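Local coordinates for beta-lactamase-related domain-containing protein (Bacteroides dorei DSM 17855, PDB 5TGF) that is a putative beta-lactamase-related hydrolase, probably of the serine type, that binds calcium and whose substrate is not established, at residues Gly60-Ala65 with Gln235-Asp240; Ala66-Val71 with Leu77-Pro82. All coordinates share one frame; numbering follows the deposited sequence.

Contact 1. Residues Gly60-Ala65 with Gln235-Asp240; sequences GKWVAA and QTMQAD
Trp62 and Ala65 of helix 60-74 meet Met237, a selenomethionine here, on the last turn of helix 231-238. The pairing illustrates how a serine beta-lactamase-like fold can pack a distant helix against the helix that carries its SxxK pattern. Lys61 NZ, in that pattern, hydrogen-bonds to Ser58 OG, Tyr147 OH and Gly200 O, consistent with the active-site arrangement of such enzymes.

The apolar part of the contact is made by a single methyl group. Met237 CG lies anti to the carbonyl carbon, and after an extended middle the chain bends at its last torsion (chi3 69°), swinging CE toward the helix. Met237 CE reaches the edge of the Trp62 indole, near the ring plane, 3.7 Å from Trp62 CD1. The two side chains cross at about a right angle. Met237 CE is also 4.1 Å from Ala65 CB, so it touches both the small alanine and the five-membered end of the indole. Trp62 holds its own CG anti to the backbone N (chi1 -158°), which carries the ring out from the helix toward this methyl; an edge-to-face stack with Phe213 of helix 207-218 helps to fix it.

The polar part runs through water. Gln238, too far for direct packing on the indole, takes part through its amide: the bond from Lys298 NZ to Gln238 OE1 probably helps to fix the rotation of the amide, with NE2 toward the water. That water lies in the plane of the indole, at its edge, and accepts two hydrogen bonds, one from Trp62 NE1 at 3.0 Å and one from Gln238 NE2 at 3.2 Å.

Contact 2. Residues Ala66-Val71 with Leu77-Pro82; sequences AVIGAV and LSWDDP
Asp81 OD2 is gripped by three groups, through hydrogen bonds from Ser78 N and Trp86 NE1 and a salt bridge from Lys85 NZ, and probably helps to hold the turn whose neighbours Leu77 and Trp79 pack on Ile68, Gly69 and Val71 of helix 60-74. The bond from Ser78 N to Asp81 OD2 is 3.0 Å long and noticeably bent (138° at the hydrogen), and it arrives from above the carboxylate plane, 74° out of it. Two further bonds tighten the chain here. Asp81 N donates to Ser78 O, closing a type I beta turn, while Asp80 N donates to Ser78 OG at 3.2 Å to form an ST turn.

Held in this way, the segment presents apolar groups to the helix. The six-membered end of the Trp79 indole comes obliquely against Gly69, where Trp79 CH2 lies 3.6 Å from Gly69 CA: without a side chain, the glycine lets the ring approach the helix backbone. Alongside, Ile68 CG2 approaches Trp79 CZ3 at 3.9 Å. Further along the helix, Val71 CG1, anti to its own N (chi1 174°), meets the branch of Leu77 that ends in CD2, 3.8 Å away. Leu100 of helix 100-103 touches Ile68, Leu77 and Trp79, extending this buried patch.

Thr75 OG1 bonds to both Val71 O and Leu77 N, tying the helix end to the start of the loop. The whole is a helix-to-loop connection folded back on its own helix, and Leu77 belongs with Val72 and Thr75 to a calcium site seen in this protein, though no calcium is bound to this chain.

Both contacts use successive parts of one helix, 60-74, and their centres lie about 11 Å apart. Along the chain contact 2 is local, closing right after the helix, and is nested inside the long loop that contact 1 closes when helix 231-238 returns. The two also touch directly: Met237 CE lies 3.7 Å from Ala66 N, and Thr236 CG2 packs on Trp79 CD1. Near its start, next to the lysine of the SxxK pattern, the helix packs against a distant segment, and further along against the loop that follows it. One helix thus runs from the probable active-site region to its own end, where calcium has been seen to bind in this protein.

Contact 1. Residues Gly60-Ala65 with Gln235-Asp240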
ATOM      1  N   GLY A  60       1.112  -1.790   3.724  1.00 11.08           N
ATOM      2  CA  GLY A  60       1.120  -3.123   3.131  1.00 11.00           C
ATOM      3  C   GLY A  60       0.303  -3.341   1.869  1.00 12.06           C
ATOM      4  O   GLY A  60       0.520  -4.349   1.193  1.00 13.39           O
ATOM      5  N   LYS A  61      -0.598  -2.417   1.503  1.00 10.82           N
ATOM      6  CA  LYS A  61      -1.397  -2.599   0.282  1.00 11.94           C
ATOM      7  C   LYS A  61      -0.490  -2.685  -0.944  1.00 12.19           C
ATOM      8  O   LYS A  61      -0.738  -3.480  -1.838  1.00 10.22           O
ATOM      9  CB  LYS A  61      -2.453  -1.502   0.110  1.00 13.60           C
ATOM     10  CG  LYS A  61      -3.660  -1.645   1.017  1.00 14.20           C
ATOM     11  CD  LYS A  61      -4.729  -0.583   0.730  1.00 16.59           C
ATOM     12  CE  LYS A  61      -6.004  -0.785   1.538  1.00 16.00           C
ATOM     13  NZ  LYS A  61      -5.885  -0.503   2.990  1.00 16.31           N
ATOM     14  N   TRP A  62       0.555  -1.870  -0.956  1.00 12.66           N
ATOM     15  CA  TRP A  62       1.523  -1.842  -2.060  1.00 13.86           C
ATOM     16  C   TRP A  62       2.209  -3.193  -2.183  1.00 13.18           C
ATOM     17  O   TRP A  62       2.338  -3.738  -3.263  1.00 13.30           O
ATOM     18  CB  TRP A  62       2.545  -0.735  -1.830  1.00 14.24           C
ATOM     19  CG  TRP A  62       3.274  -0.244  -3.071  1.00 14.48           C
ATOM     20  CD1 TRP A  62       3.322  -0.826  -4.340  1.00 14.82           C
ATOM     21  CD2 TRP A  62       4.030   0.955  -3.158  1.00 14.08           C
ATOM     22  NE1 TRP A  62       4.045  -0.026  -5.197  1.00 15.39           N
ATOM     23  CE2 TRP A  62       4.513   1.055  -4.494  1.00 14.09           C
ATOM     24  CE3 TRP A  62       4.345   1.951  -2.239  1.00 13.07           C
ATOM     25  CZ2 TRP A  62       5.295   2.125  -4.922  1.00 14.95           C
ATOM     26  CZ3 TRP A  62       5.073   3.035  -2.669  1.00 15.14           C
ATOM     27  CH2 TRP A  62       5.537   3.120  -4.018  1.00 13.64           C
ATOM     28  N   VAL A  63       2.691  -3.695  -1.061  1.00 13.28           N
ATOM     29  CA  VAL A  63       3.351  -5.017  -0.999  1.00 13.27           C
ATOM     30  C   VAL A  63       2.380  -6.138  -1.366  1.00 13.70           C
ATOM     31  O   VAL A  63       2.728  -7.051  -2.103  1.00 13.82           O
ATOM     32  CB  VAL A  63       3.986  -5.270   0.382  1.00 14.32           C
ATOM     33  CG1 VAL A  63       4.672  -6.644   0.408  1.00 14.13           C
ATOM     34  CG2 VAL A  63       4.953  -4.144   0.735  1.00 14.87           C
ATOM     35  N   ALA A  64       1.143  -6.065  -0.897  1.00 12.98           N
ATOM     36  CA  ALA A  64       0.174  -7.127  -1.218  1.00 14.07           C
ATOM     37  C   ALA A  64      -0.193  -7.162  -2.698  1.00 14.05           C
ATOM     38  O   ALA A  64      -0.290  -8.241  -3.312  1.00 13.90           O
ATOM     39  CB  ALA A  64      -1.068  -6.961  -0.358  1.00 14.93           C
ATOM     40  N   ALA A  65      -0.343  -5.989  -3.308  1.00 13.76           N
ATOM     41  CA  ALA A  65      -0.534  -5.910  -4.753  1.00 13.14           C
ATOM     42  C   ALA A  65       0.667  -6.526  -5.513  1.00 13.27           C
ATOM     43  O   ALA A  65       0.478  -7.191  -6.547  1.00 14.39           O
ATOM     44  CB  ALA A  65      -0.732  -4.464  -5.177  1.00 13.48           C
ATOM     45  N   GLN A 235       4.295  -1.478 -14.290  1.00 18.36           N
ATOM     46  CA  GLN A 235       3.623  -0.391 -14.989  1.00 20.68           C
ATOM     47  C   GLN A 235       2.103  -0.407 -14.778  1.00 20.06           C
ATOM     48  O   GLN A 235       1.487   0.637 -14.494  1.00 19.06           O
ATOM     49  CB  GLN A 235       3.963  -0.383 -16.477  1.00 24.63           C
ATOM     50  CG  GLN A 235       5.388   0.062 -16.758  1.00 34.28           C
ATOM     51  CD  GLN A 235       5.696   1.442 -16.169  1.00 42.03           C
ATOM     52  OE1 GLN A 235       6.460   1.566 -15.201  1.00 40.80           O
ATOM     53  NE2 GLN A 235       5.057   2.479 -16.715  1.00 54.13           N
ATOM     54  N   THR A 236       1.518  -1.591 -14.836  1.00 17.93           N
ATOM     55  CA  THR A 236       0.070  -1.757 -14.620  1.00 17.70           C
ATOM     56  C   THR A 236      -0.306  -1.394 -13.166  1.00 16.05           C
ATOM     57  O   THR A 236      -1.329  -0.754 -12.948  1.00 17.82           O
ATOM     58  CB  THR A 236      -0.380  -3.191 -14.950  1.00 19.16           C
ATOM     59  OG1 THR A 236      -0.214  -3.409 -16.372  1.00 21.86           O
ATOM     60  CG2 THR A 236      -1.855  -3.423 -14.578  1.00 19.87           C
HETATM   61  N   MSE A 237       0.543  -1.749 -12.201  1.00 15.99           N
HETATM   62  CA  MSE A 237       0.293  -1.389 -10.807  1.00 15.86           C
HETATM   63  C   MSE A 237       0.247   0.121 -10.616  1.00 15.44           C
HETATM   64  O   MSE A 237      -0.391   0.619  -9.674  1.00 16.15           O
HETATM   65  CB  MSE A 237       1.374  -2.005  -9.900  1.00 18.11           C
HETATM   66  CG  MSE A 237       1.289  -3.536  -9.707  1.00 18.23           C
HETATM   67 SE   MSE A 237       2.971  -4.147  -8.860  0.76 21.11          SE
HETATM   68  CE  MSE A 237       2.702  -3.322  -7.067  1.00 21.30           C
ATOM     69  N   GLN A 238       1.029   0.834 -11.415  1.00 15.60           N
ATOM     70  CA  GLN A 238       1.162   2.304 -11.347  1.00 16.14           C
ATOM     71  C   GLN A 238       0.230   3.075 -12.269  1.00 16.58           C
ATOM     72  O   GLN A 238       0.211   4.315 -12.222  1.00 15.76           O
ATOM     73  CB  GLN A 238       2.629   2.685 -11.604  1.00 16.71           C
ATOM     74  CG  GLN A 238       3.566   2.110 -10.568  1.00 18.33           C
ATOM     75  CD  GLN A 238       5.033   2.448 -10.793  1.00 20.00           C
ATOM     76  OE1 GLN A 238       5.379   3.234 -11.686  1.00 20.08           O
ATOM     77  NE2 GLN A 238       5.892   1.943  -9.917  1.00 17.35           N
ATOM     78  N   ALA A 239      -0.528   2.372 -13.109  1.00 15.78           N
ATOM     79  CA  ALA A 239      -1.439   3.013 -14.064  1.00 17.12           C
ATOM     80  C   ALA A 239      -2.731   3.447 -13.380  1.00 17.96           C
ATOM     81  O   ALA A 239      -3.066   2.980 -12.312  1.00 17.52           O
ATOM     82  CB  ALA A 239      -1.795   2.053 -15.211  1.00 18.13           C
ATOM     83  N   ASP A 240      -3.492   4.266 -14.084  1.00 16.78           N
ATOM     84  CA  ASP A 240      -4.826   4.650 -13.676  1.00 19.61           C
ATOM     85  C   ASP A 240      -5.727   3.421 -13.613  1.00 17.28           C
ATOM     86  O   ASP A 240      -6.070   2.872 -14.637  1.00 18.36           O
ATOM     87  CB  ASP A 240      -5.397   5.640 -14.712  1.00 20.36           C
ATOM     88  CG  ASP A 240      -6.805   6.110 -14.380  1.00 21.87           C
ATOM     89  OD1 ASP A 240      -7.334   5.828 -13.288  1.00 22.62           O
ATOM     90  OD2 ASP A 240      -7.365   6.849 -15.186  1.00 24.17           O
TER
HETATM   91  O   HOH W   1       4.291  -0.255  -8.226  1.00 18.88           O

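Contact 2. Residues Ala66-Val71 with Leu77-Pro82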
ATOM      1  N   ALA A  66       1.870  -6.307  -5.006  1.00 11.68           N
ATOM      2  CA  ALA A  66       3.077  -6.933  -5.602  1.00 14.07           C
ATOM      3  C   ALA A  66       3.083  -8.478  -5.495  1.00 14.89           C
ATOM      4  O   ALA A  66       3.511  -9.152  -6.439  1.00 15.11           O
ATOM      5  CB  ALA A  66       4.331  -6.359  -4.996  1.00 13.84           C
ATOM      6  N   VAL A  67       2.574  -9.039  -4.394  1.00 14.17           N
ATOM      7  CA  VAL A  67       2.487 -10.493  -4.269  1.00 15.95           C
ATOM      8  C   VAL A  67       1.524 -11.035  -5.350  1.00 16.44           C
ATOM      9  O   VAL A  67       1.837 -11.990  -6.070  1.00 16.40           O
ATOM     10  CB  VAL A  67       2.011 -10.917  -2.870  1.00 14.94           C
ATOM     11  CG1 VAL A  67       1.804 -12.423  -2.790  1.00 16.64           C
ATOM     12  CG2 VAL A  67       2.996 -10.480  -1.802  1.00 16.40           C
ATOM     13  N   ILE A  68       0.370 -10.387  -5.491  1.00 14.50           N
ATOM     14  CA  ILE A  68      -0.605 -10.763  -6.496  1.00 15.95           C
ATOM     15  C   ILE A  68      -0.043 -10.572  -7.925  1.00 16.55           C
ATOM     16  O   ILE A  68      -0.228 -11.442  -8.781  1.00 16.69           O
ATOM     17  CB  ILE A  68      -1.943 -10.011  -6.312  1.00 14.98           C
ATOM     18  CG1 ILE A  68      -2.541 -10.323  -4.937  1.00 17.55           C
ATOM     19  CG2 ILE A  68      -2.914 -10.297  -7.472  1.00 15.54           C
ATOM     20  CD1 ILE A  68      -3.725  -9.450  -4.584  1.00 19.23           C
ATOM     21  N   GLY A  69       0.673  -9.481  -8.157  1.00 16.70           N
ATOM     22  CA  GLY A  69       1.366  -9.304  -9.424  1.00 16.36           C
ATOM     23  C   GLY A  69       2.364 -10.441  -9.741  1.00 15.59           C
ATOM     24  O   GLY A  69       2.519 -10.841 -10.905  1.00 18.48           O
ATOM     25  N   ALA A  70       3.053 -10.952  -8.747  1.00 15.39           N
ATOM     26  CA  ALA A  70       3.990 -12.070  -8.977  1.00 16.70           C
ATOM     27  C   ALA A  70       3.246 -13.380  -9.353  1.00 19.66           C
ATOM     28  O   ALA A  70       3.734 -14.200 -10.151  1.00 18.89           O
ATOM     29  CB  ALA A  70       4.891 -12.267  -7.779  1.00 17.85           C
ATOM     30  N   VAL A  71       2.037 -13.528  -8.844  1.00 16.58           N
ATOM     31  CA  VAL A  71       1.180 -14.640  -9.215  1.00 17.21           C
ATOM     32  C   VAL A  71       0.645 -14.456 -10.627  1.00 16.44           C
ATOM     33  O   VAL A  71       0.644 -15.402 -11.434  1.00 18.77           O
ATOM     34  CB  VAL A  71       0.027 -14.812  -8.183  1.00 16.55           C
ATOM     35  CG1 VAL A  71      -0.967 -15.862  -8.633  1.00 17.26           C
ATOM     36  CG2 VAL A  71       0.606 -15.152  -6.823  1.00 17.67           C
ATOM     37  N   LEU A  77      -3.823 -16.366 -14.031  1.00 19.58           N
ATOM     38  CA  LEU A  77      -4.482 -15.227 -13.346  1.00 18.80           C
ATOM     39  C   LEU A  77      -4.131 -13.931 -14.047  1.00 19.35           C
ATOM     40  O   LEU A  77      -2.970 -13.712 -14.420  1.00 19.66           O
ATOM     41  CB  LEU A  77      -4.040 -15.159 -11.879  1.00 19.48           C
ATOM     42  CG  LEU A  77      -4.774 -14.095 -11.057  1.00 18.49           C
ATOM     43  CD1 LEU A  77      -6.265 -14.432 -10.905  1.00 19.20           C
ATOM     44  CD2 LEU A  77      -4.109 -13.992  -9.696  1.00 18.62           C
ATOM     45  N   SER A  78      -5.140 -13.102 -14.292  1.00 19.04           N
ATOM     46  CA  SER A  78      -4.954 -11.858 -15.022  1.00 22.93           C
ATOM     47  C   SER A  78      -5.740 -10.719 -14.361  1.00 21.93           C
ATOM     48  O   SER A  78      -6.759 -10.947 -13.738  1.00 17.36           O
ATOM     49  CB  SER A  78      -5.384 -12.032 -16.478  1.00 28.66           C
ATOM     50  OG  SER A  78      -5.879 -10.815 -17.035  1.00 35.77           O
ATOM     51  N   TRP A  79      -5.276  -9.491 -14.561  1.00 21.37           N
ATOM     52  CA  TRP A  79      -5.898  -8.320 -13.952  1.00 20.55           C
ATOM     53  C   TRP A  79      -7.348  -8.144 -14.367  1.00 22.70           C
ATOM     54  O   TRP A  79      -8.147  -7.554 -13.631  1.00 19.94           O
ATOM     55  CB  TRP A  79      -5.123  -7.066 -14.341  1.00 18.53           C
ATOM     56  CG  TRP A  79      -3.682  -7.103 -13.890  1.00 19.07           C
ATOM     57  CD1 TRP A  79      -2.590  -7.113 -14.689  1.00 18.76           C
ATOM     58  CD2 TRP A  79      -3.194  -7.238 -12.530  1.00 17.11           C
ATOM     59  NE1 TRP A  79      -1.442  -7.160 -13.911  1.00 20.72           N
ATOM     60  CE2 TRP A  79      -1.794  -7.269 -12.590  1.00 17.01           C
ATOM     61  CE3 TRP A  79      -3.813  -7.370 -11.291  1.00 17.08           C
ATOM     62  CZ2 TRP A  79      -0.990  -7.346 -11.448  1.00 19.11           C
ATOM     63  CZ3 TRP A  79      -3.021  -7.451 -10.136  1.00 15.91           C
ATOM     64  CH2 TRP A  79      -1.611  -7.430 -10.226  1.00 16.93           C
ATOM     65  N   ASP A  80      -7.698  -8.634 -15.557  1.00 26.21           N
ATOM     66  CA  ASP A  80      -9.061  -8.517 -16.051  1.00 24.66           C
ATOM     67  C   ASP A  80      -9.937  -9.746 -15.790  1.00 21.63           C
ATOM     68  O   ASP A  80     -11.093  -9.765 -16.196  1.00 22.42           O
ATOM     69  CB  ASP A  80      -9.009  -8.173 -17.531  1.00 29.04           C
ATOM     70  CG  ASP A  80      -8.272  -6.850 -17.793  1.00 34.88           C
ATOM     71  OD1 ASP A  80      -8.554  -5.850 -17.100  1.00 32.13           O
ATOM     72  OD2 ASP A  80      -7.376  -6.814 -18.661  1.00 46.81           O
ATOM     73  N   ASP A  81      -9.450 -10.697 -14.992  1.00 20.42           N
ATOM     74  CA  ASP A  81     -10.255 -11.848 -14.619  1.00 19.73           C
ATOM     75  C   ASP A  81     -11.377 -11.492 -13.620  1.00 20.33           C
ATOM     76  O   ASP A  81     -11.163 -10.736 -12.660  1.00 19.35           O
ATOM     77  CB  ASP A  81      -9.398 -12.937 -14.006  1.00 19.77           C
ATOM     78  CG  ASP A  81      -8.536 -13.685 -15.026  1.00 21.57           C
ATOM     79  OD1 ASP A  81      -8.620 -13.404 -16.222  1.00 24.05           O
ATOM     80  OD2 ASP A  81      -7.739 -14.540 -14.598  1.00 24.16           O
ATOM     81  N   PRO A  82     -12.562 -12.064 -13.814  1.00 19.56           N
ATOM     82  CA  PRO A  82     -13.613 -11.925 -12.798  1.00 19.78           C
ATOM     83  C   PRO A  82     -13.425 -12.870 -11.644  1.00 18.58           C
ATOM     84  O   PRO A  82     -12.858 -13.965 -11.804  1.00 16.31           O
ATOM     85  CB  PRO A  82     -14.908 -12.272 -13.546  1.00 22.42           C
ATOM     86  CG  PRO A  82     -14.504 -12.904 -14.827  1.00 23.26           C
ATOM     87  CD  PRO A  82     -12.995 -12.898 -14.955  1.00 23.18           C
TER